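Side-chain contact in arabinan endo-1,5-alpha-l-arabinosidase A (Cellvibrio cellulosa, PDB 1GYH), which cleaves the alpha-1,5-linked arabinofuranosyl bonds of linear arabinan, releasing almost exclusively arabinotriose during breakdown of the plant cell wall: residues L249-N254 and D272-H277. Numbering follows the deposited sequence.
Sequences LLIKGN and DYLVLH
L250 and L274 both extend CG away from their own backbone N, with chi1 at 178° and -175°, and this sends the two isobutyl groups out across the gap between their strands. They meet tip to tip, CD2 of L250 lying 4.0 Å from CD2 of L274. The contact joins two successive blades of the five-bladed beta-propeller. Strand 248-251 is an edge strand of one blade sheet, and strand 271-280 is an inner strand of the next. The axes of segments 249-251 and 272-277 come within 11.2 Å and run at 78° to each other. Side chains therefore bridge the space, and the contacts across it are all between apolar side chains.

A classic beta bulge sits on the first strand, where L250 and I251 both face L222 of strand 221-227. Both side chains point toward the neighbouring blade, consistent with the bulge, since consecutive residues of a regular strand face opposite sides. I251 is buried between side chains of the two blades. L276 takes a different staggered position about its first torsion from L274, and its CD2 still reaches I251.

L222 touches I251 and L276 and so adds to the packing from the first blade. From the second blade, L260 and L292 pack on I251. V304 touches both I251 and L274. The cluster is largely buried. At its L276 end it lies near H262, which probably takes part in calcium binding. The methyl I251 CG2 stands 4.4 Å from CD2 of L274 and 4.4 Å from CD2 of L276.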
loop_
_atom_site.group_PDB
_atom_site.type_symbol
_atom_site.label_atom_id
_atom_site.label_comp_id
_atom_site.label_asym_id
_atom_site.label_seq_id
_atom_site.Cartn_x
_atom_site.Cartn_y
_atom_site.Cartn_z
ATOM N N LEU A 249 9.384 -14.870 -5.070
ATOM C CA LEU A 249 10.158 -14.045 -4.156
ATOM C C LEU A 249 10.840 -12.847 -4.822
ATOM O O LEU A 249 11.561 -13.006 -5.807
ATOM C CB LEU A 249 11.193 -14.886 -3.395
ATOM C CG LEU A 249 12.147 -14.079 -2.493
ATOM C CD1 LEU A 249 11.373 -13.426 -1.371
ATOM C CD2 LEU A 249 13.308 -14.904 -1.936
ATOM N N LEU A 250 10.612 -11.662 -4.273
ATOM C CA LEU A 250 11.352 -10.451 -4.661
ATOM C C LEU A 250 12.447 -10.071 -3.665
ATOM O O LEU A 250 13.609 -9.859 -4.030
ATOM C CB LEU A 250 10.394 -9.279 -4.837
ATOM C CG LEU A 250 11.054 -7.932 -5.188
ATOM C CD1 LEU A 250 11.804 -8.063 -6.540
ATOM C CD2 LEU A 250 10.060 -6.834 -5.253
ATOM N N ILE A 251 12.076 -9.963 -2.387
ATOM C CA ILE A 251 13.027 -9.656 -1.337
ATOM C C ILE A 251 12.419 -10.112 -0.008
ATOM O O ILE A 251 11.206 -9.932 0.223
ATOM C CB ILE A 251 13.370 -8.151 -1.283
ATOM C CG1 ILE A 251 14.443 -7.837 -0.228
ATOM C CG2 ILE A 251 12.077 -7.237 -1.190
ATOM C CD1 ILE A 251 15.070 -6.392 -0.375
ATOM N N LYS A 252 13.298 -10.685 0.804
ATOM C CA LYS A 252 13.044 -11.100 2.175
ATOM C C LYS A 252 14.097 -10.535 3.107
ATOM O O LYS A 252 15.115 -9.970 2.699
ATOM C CB LYS A 252 12.998 -12.618 2.317
ATOM C CG LYS A 252 14.304 -13.390 2.029
ATOM C CD LYS A 252 14.135 -14.938 2.053
ATOM C CE LYS A 252 15.490 -15.625 1.731
ATOM N NZ LYS A 252 15.586 -17.060 2.156
ATOM N N GLY A 253 13.834 -10.664 4.400
ATOM C CA GLY A 253 14.699 -10.077 5.399
ATOM C C GLY A 253 15.949 -10.842 5.653
ATOM O O GLY A 253 16.133 -11.928 5.121
ATOM N N ASN A 254 16.805 -10.257 6.486
ATOM C CA ASN A 254 18.059 -10.850 6.894
ATOM C C ASN A 254 18.327 -10.574 8.405
ATOM O O ASN A 254 17.425 -10.148 9.133
ATOM C CB ASN A 254 19.198 -10.328 5.990
ATOM C CG ASN A 254 19.314 -8.823 6.003
ATOM O OD1 ASN A 254 19.288 -8.181 7.092
ATOM N ND2 ASN A 254 19.456 -8.218 4.788
ATOM N N ASP A 272 13.314 3.071 -12.140
ATOM C CA ASP A 272 12.274 2.473 -11.299
ATOM C C ASP A 272 12.752 2.265 -9.863
ATOM O O ASP A 272 13.950 1.987 -9.627
ATOM C CB ASP A 272 11.840 1.152 -11.886
ATOM C CG ASP A 272 11.467 1.246 -13.376
ATOM O OD1 ASP A 272 10.764 2.201 -13.817
ATOM O OD2 ASP A 272 11.827 0.338 -14.166
ATOM N N TYR A 273 11.794 2.347 -8.921
ATOM C CA TYR A 273 12.086 2.371 -7.489
ATOM C C TYR A 273 11.048 1.548 -6.712
ATOM O O TYR A 273 9.861 1.564 -6.999
ATOM C CB TYR A 273 12.137 3.809 -6.972
ATOM C CG TYR A 273 13.221 4.687 -7.657
ATOM C CD1 TYR A 273 12.933 5.363 -8.839
ATOM C CD2 TYR A 273 14.502 4.839 -7.107
ATOM C CE1 TYR A 273 13.896 6.161 -9.480
ATOM C CE2 TYR A 273 15.488 5.642 -7.735
ATOM C CZ TYR A 273 15.157 6.309 -8.910
ATOM O OH TYR A 273 16.057 7.141 -9.544
ATOM N N LEU A 274 11.539 0.796 -5.758
ATOM C CA LEU A 274 10.729 0.034 -4.800
ATOM C C LEU A 274 10.785 0.787 -3.428
ATOM O O LEU A 274 11.867 1.144 -2.970
ATOM C CB LEU A 274 11.338 -1.353 -4.640
ATOM C CG LEU A 274 10.524 -2.319 -3.741
ATOM C CD1 LEU A 274 9.271 -2.746 -4.374
ATOM C CD2 LEU A 274 11.342 -3.539 -3.386
ATOM N N VAL A 275 9.626 1.011 -2.803
ATOM C CA VAL A 275 9.486 1.827 -1.556
ATOM C C VAL A 275 8.804 0.903 -0.516
ATOM O O VAL A 275 7.771 0.322 -0.796
ATOM C CB VAL A 275 8.653 3.097 -1.804
ATOM C CG1 VAL A 275 8.539 4.013 -0.552
ATOM C CG2 VAL A 275 9.294 3.942 -2.899
ATOM N N LEU A 276 9.411 0.734 0.643
ATOM C CA LEU A 276 8.900 -0.218 1.649
ATOM C C LEU A 276 9.331 0.141 3.079
ATOM O O LEU A 276 10.149 1.050 3.288
ATOM C CB LEU A 276 9.369 -1.644 1.314
ATOM C CG LEU A 276 10.864 -1.982 1.229
ATOM C CD1 LEU A 276 11.493 -2.031 2.613
ATOM C CD2 LEU A 276 11.061 -3.328 0.601
ATOM N N HIS A 277 8.766 -0.565 4.070
ATOM C CA HIS A 277 9.303 -0.477 5.425
ATOM C C HIS A 277 9.987 -1.769 5.814
ATOM O O HIS A 277 9.646 -2.840 5.302
ATOM C CB HIS A 277 8.249 -0.053 6.467
ATOM C CG HIS A 277 7.228 -1.102 6.793
ATOM N ND1 HIS A 277 5.912 -1.002 6.389
ATOM C CD2 HIS A 277 7.317 -2.251 7.508
ATOM C CE1 HIS A 277 5.232 -2.041 6.842
ATOM N NE2 HIS A 277 6.061 -2.828 7.506
#